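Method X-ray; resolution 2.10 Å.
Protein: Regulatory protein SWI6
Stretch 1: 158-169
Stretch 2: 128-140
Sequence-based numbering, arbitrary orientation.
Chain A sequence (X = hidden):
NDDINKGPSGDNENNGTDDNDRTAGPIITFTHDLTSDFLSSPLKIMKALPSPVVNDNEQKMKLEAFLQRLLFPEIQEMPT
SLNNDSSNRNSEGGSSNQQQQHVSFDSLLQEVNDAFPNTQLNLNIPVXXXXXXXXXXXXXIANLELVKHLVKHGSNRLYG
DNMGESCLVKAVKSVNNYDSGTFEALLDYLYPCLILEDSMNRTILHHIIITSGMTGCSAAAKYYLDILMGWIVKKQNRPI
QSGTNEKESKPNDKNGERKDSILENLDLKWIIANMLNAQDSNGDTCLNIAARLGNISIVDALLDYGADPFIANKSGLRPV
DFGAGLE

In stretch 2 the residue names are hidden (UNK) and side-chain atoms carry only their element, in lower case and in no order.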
# COMPACT_ATOMS: atom_id res chain seq x y z
N LEU A 158 6.00 16.88 -10.01
CA LEU A 158 7.20 16.22 -10.54
C LEU A 158 7.99 15.34 -9.57
O LEU A 158 8.91 14.64 -9.99
CB LEU A 158 8.13 17.28 -11.14
CG LEU A 158 7.57 18.19 -12.25
CD1 LEU A 158 8.71 18.97 -12.88
CD2 LEU A 158 6.87 17.36 -13.32
N TYR A 159 7.65 15.37 -8.29
CA TYR A 159 8.38 14.58 -7.30
C TYR A 159 8.23 13.07 -7.42
O TYR A 159 7.12 12.54 -7.48
CB TYR A 159 7.99 14.99 -5.88
CG TYR A 159 8.57 16.31 -5.42
CD1 TYR A 159 9.95 16.53 -5.48
CD2 TYR A 159 7.76 17.31 -4.89
CE1 TYR A 159 10.50 17.72 -5.02
CE2 TYR A 159 8.31 18.50 -4.43
CZ TYR A 159 9.67 18.70 -4.50
OH TYR A 159 10.22 19.87 -4.06
N GLY A 160 9.36 12.37 -7.46
CA GLY A 160 9.33 10.92 -7.53
C GLY A 160 9.40 10.40 -6.10
O GLY A 160 9.80 11.12 -5.19
N ASP A 161 8.97 9.16 -5.89
CA ASP A 161 9.06 8.58 -4.56
C ASP A 161 10.48 8.02 -4.46
O ASP A 161 11.31 8.32 -5.32
CB ASP A 161 8.01 7.47 -4.37
CG ASP A 161 8.20 6.30 -5.31
OD1 ASP A 161 9.20 6.27 -6.06
OD2 ASP A 161 7.34 5.40 -5.30
N ASN A 162 10.78 7.22 -3.45
CA ASN A 162 12.13 6.69 -3.29
C ASN A 162 12.61 5.85 -4.47
O ASN A 162 13.81 5.60 -4.61
CB ASN A 162 12.24 5.90 -1.99
CG ASN A 162 12.04 6.78 -0.76
OD1 ASN A 162 12.07 8.01 -0.86
ND2 ASN A 162 11.86 6.15 0.41
N MET A 163 11.67 5.44 -5.31
CA MET A 163 11.99 4.65 -6.50
C MET A 163 12.02 5.59 -7.71
O MET A 163 12.31 5.16 -8.82
CB MET A 163 10.93 3.57 -6.71
CG MET A 163 10.95 2.49 -5.66
SD MET A 163 12.44 1.51 -5.86
CE MET A 163 11.90 0.37 -7.20
N GLY A 164 11.69 6.86 -7.48
CA GLY A 164 11.67 7.82 -8.56
C GLY A 164 10.35 7.75 -9.32
O GLY A 164 10.20 8.29 -10.41
N GLU A 165 9.38 7.07 -8.72
CA GLU A 165 8.07 6.94 -9.32
C GLU A 165 7.22 8.16 -9.04
O GLU A 165 7.10 8.60 -7.89
CB GLU A 165 7.40 5.66 -8.81
CG GLU A 165 8.02 4.43 -9.46
CD GLU A 165 7.49 3.11 -8.94
OE1 GLU A 165 6.41 3.08 -8.29
OE2 GLU A 165 8.17 2.08 -9.19
N SER A 166 6.64 8.73 -10.09
CA SER A 166 5.80 9.93 -9.97
C SER A 166 4.40 9.56 -9.50
O SER A 166 4.07 8.39 -9.38
CB SER A 166 5.69 10.63 -11.32
OG SER A 166 4.97 9.80 -12.23
N CYS A 167 3.58 10.57 -9.24
CA CYS A 167 2.22 10.32 -8.79
C CYS A 167 1.38 9.72 -9.91
O CYS A 167 0.50 8.90 -9.65
CB CYS A 167 1.55 11.60 -8.25
SG CYS A 167 1.51 12.99 -9.39
N LEU A 168 1.64 10.12 -11.15
CA LEU A 168 0.88 9.56 -12.26
C LEU A 168 1.20 8.07 -12.40
O LEU A 168 0.35 7.28 -12.79
CB LEU A 168 1.21 10.30 -13.56
CG LEU A 168 0.48 9.74 -14.79
CD1 LEU A 168 -1.01 9.98 -14.64
CD2 LEU A 168 1.02 10.40 -16.07
N VAL A 169 2.43 7.69 -12.06
CA VAL A 169 2.83 6.28 -12.11
C VAL A 169 1.94 5.45 -11.16
O VAL A 169 1.62 4.30 -11.43
CB VAL A 169 4.34 6.12 -11.74
CG1 VAL A 169 4.70 4.64 -11.51
CG2 VAL A 169 5.20 6.68 -12.87
N UNK A 128 5.34 9.09 3.98
CA UNK A 128 5.56 7.75 4.47
C UNK A 128 6.97 7.27 4.22
O UNK A 128 7.85 8.04 3.84
c UNK A 128 4.54 6.78 3.85
o UNK A 128 5.85 6.82 1.86
o UNK A 128 3.74 6.25 1.69
c UNK A 128 4.73 6.61 2.36
N UNK A 129 7.17 5.97 4.42
CA UNK A 129 8.46 5.31 4.26
C UNK A 129 8.96 5.24 2.83
O UNK A 129 10.17 5.29 2.59
o UNK A 129 6.83 2.16 7.70
o UNK A 129 7.41 1.47 5.69
c UNK A 129 7.71 3.79 6.19
c UNK A 129 7.29 2.37 6.55
c UNK A 129 8.37 3.89 4.82
N UNK A 130 8.05 5.11 1.87
CA UNK A 130 8.44 4.99 0.47
C UNK A 130 8.63 6.31 -0.27
O UNK A 130 8.89 6.32 -1.47
c UNK A 130 7.41 4.13 -0.28
n UNK A 130 6.26 2.98 1.65
c UNK A 130 7.19 1.60 0.23
c UNK A 130 6.99 2.91 0.48
c UNK A 130 6.04 1.76 2.10
n UNK A 130 6.59 0.90 1.26
N UNK A 131 8.51 7.43 0.45
CA UNK A 131 8.68 8.72 -0.19
C UNK A 131 7.43 9.23 -0.90
O UNK A 131 7.51 10.13 -1.74
N UNK A 132 6.28 8.65 -0.57
CA UNK A 132 5.02 9.09 -1.18
C UNK A 132 4.69 10.48 -0.68
O UNK A 132 4.82 10.78 0.51
c UNK A 132 3.86 6.85 -1.57
o UNK A 132 3.89 6.84 -2.80
n UNK A 132 3.81 5.73 -0.85
c UNK A 132 3.86 8.16 -0.80
N UNK A 133 4.27 11.36 -1.60
CA UNK A 133 3.86 12.71 -1.23
C UNK A 133 2.34 12.55 -1.15
O UNK A 133 1.81 11.51 -1.52
c UNK A 133 5.65 13.70 -2.70
o UNK A 133 3.39 13.48 -3.50
c UNK A 133 4.18 13.75 -2.33
N UNK A 134 1.63 13.57 -0.64
CA UNK A 134 0.17 13.41 -0.58
C UNK A 134 -0.40 13.11 -1.97
O UNK A 134 -1.35 12.33 -2.12
c UNK A 134 2.05 14.77 0.11
c UNK A 134 -0.30 14.75 -0.03
c UNK A 134 0.80 15.10 0.93
N UNK A 135 0.18 13.72 -2.99
CA UNK A 135 -0.28 13.53 -4.36
C UNK A 135 -0.23 12.06 -4.81
O UNK A 135 -1.12 11.61 -5.52
c UNK A 135 -0.25 15.06 -6.47
c UNK A 135 0.68 16.00 -7.23
c UNK A 135 -1.46 15.82 -5.94
c UNK A 135 0.53 14.42 -5.31
N UNK A 136 0.80 11.33 -4.39
CA UNK A 136 0.91 9.91 -4.75
C UNK A 136 -0.23 9.10 -4.14
O UNK A 136 -0.85 8.27 -4.80
c UNK A 136 3.43 9.74 -5.01
c UNK A 136 2.22 9.31 -4.25
c UNK A 136 4.25 9.04 -5.83
c UNK A 136 5.07 11.06 -5.64
n UNK A 136 3.97 11.00 -4.91
n UNK A 136 5.26 9.89 -6.21
N UNK A 137 -0.49 9.34 -2.85
CA UNK A 137 -1.54 8.64 -2.13
C UNK A 137 -2.91 8.88 -2.75
O UNK A 137 -3.66 7.93 -3.02
c UNK A 137 -0.61 8.43 0.24
c UNK A 137 0.76 7.51 3.47
c UNK A 137 0.48 7.71 2.12
c UNK A 137 -1.28 8.74 3.97
c UNK A 137 0.52 7.75 -0.11
c UNK A 137 -1.59 9.10 -0.67
c UNK A 137 -0.66 8.42 1.67
n UNK A 137 1.19 7.31 1.01
c UNK A 137 -1.55 8.94 2.62
c UNK A 137 -0.14 8.03 4.38
N UNK A 138 -3.22 10.15 -2.97
CA UNK A 138 -4.50 10.54 -3.54
C UNK A 138 -4.72 10.11 -4.98
O UNK A 138 -5.85 9.84 -5.39
c UNK A 138 -5.05 13.91 -1.73
c UNK A 138 -4.69 12.05 -3.39
c UNK A 138 -4.97 12.41 -1.93
c UNK A 138 -6.27 11.77 -1.53
N UNK A 139 -3.64 10.03 -5.75
CA UNK A 139 -3.73 9.62 -7.15
C UNK A 139 -3.91 8.09 -7.21
O UNK A 139 -4.66 7.57 -8.04
o UNK A 139 -2.43 11.45 -8.10
c UNK A 139 -2.45 9.36 -9.32
c UNK A 139 -2.46 10.02 -7.94
N UNK A 140 -3.21 7.39 -6.32
CA UNK A 140 -3.28 5.94 -6.29
C UNK A 140 -4.70 5.47 -5.99
O UNK A 140 -5.11 4.38 -6.36
c UNK A 140 -2.33 5.40 -5.21
o UNK A 140 -2.23 3.99 -5.27
O HOH W 1 8.71 12.16 -2.96

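Position 128 carries two side-chain carbons, the second bearing two oxygens, and touches nothing on stretch 1. The short carboxylate identifies Asp 128. Position 129 has three carbons, the third carrying two oxygens; the CA-to-CB bond points away from stretch 1, and the side chain comes no nearer to it than 6.1 Å. This is Glu 129, whose backbone O lies 2.9 Å from Asn 162 ND2 at an angle too poor for a hydrogen bond. Position 130 has one carbon followed by a five-membered ring of three carbons and two nitrogens, the imidazole of His 130. Its main chain makes the contact: Asn 162 N donates to His 130 O over 2.9 Å, nearly linearly at 172°.

Position 131 has no side-chain atoms and is Gly 131. With phi/psi of 83/17°, a CB would be jammed against the preceding carbonyl, which by itself calls for glycine, and as the chains lie it would also clash with Asn 162 OD1, at 2.3 Å. Position 132 holds two carbons, the second with one oxygen and one nitrogen. A carboxylate would have the same shape, but the terminal nitrogen lies 2.6 Å from Asp 128 OD1, as an amide donor should, which supports Asn 132; its backbone N also donates to Asp 128 OD2 over 3.1 Å.

At position 133 one carbon carries an oxygen and a carbon, as in threonine. Thr 133 occupies the N-cap position, and its CG2 is 4.2 Å from Tyr 159 CB. Position 134 has three carbons closing a ring onto its own N and is Pro 134, in the first turn of the helix and out of reach of stretch 1. Four carbons forked at the second mark position 135 as Leu 135, whose CD2 packs 3.8 Å from Cys 167 SG.

Position 136 again shows one carbon and a five-membered ring with two nitrogens, here buried against stretch 1: His 136. Its NE2 donates to Glu 165 O over 2.8 Å, while ND1 and Thr 133 OG1 share a 2.9 Å hydrogen bond. Cys 167 CB sits over the ring face, 4.2 Å from the centroid. Position 137 has fused five- and six-membered rings of eight carbons and one nitrogen, found only in tryptophan; the CA-to-CB bond of Trp 137 points away, and its NE1 donates to Asp 128 OD1 over 2.8 Å. Position 138, four carbons forked at the second, is Leu 138, without contact. Position 139 is another carbon bearing one oxygen and one carbon; Thr 139 places CG2 3.0 Å from Cys 167 O, and its OG1 donates to Leu 135 O over 2.9 Å. One carbon and one oxygen at position 140 give Ser 140, also without contact.

The contact joins two type I turns, Asp 128 to Gly 131 and Asp 161 to Gly 164, through Asn 162 N and His 130 O. Water 1 donates to Gly 131 O and Gly 160 O, each at 2.7 Å, linking two carbonyls that cannot bond directly. Glu 165 O accepts from both Asp 161 N and His 136 NE2, tying the loop of stretch 1 to the helix of stretch 2.

Stretch 2, residues 128-140: DEHGNTPLHWLTS
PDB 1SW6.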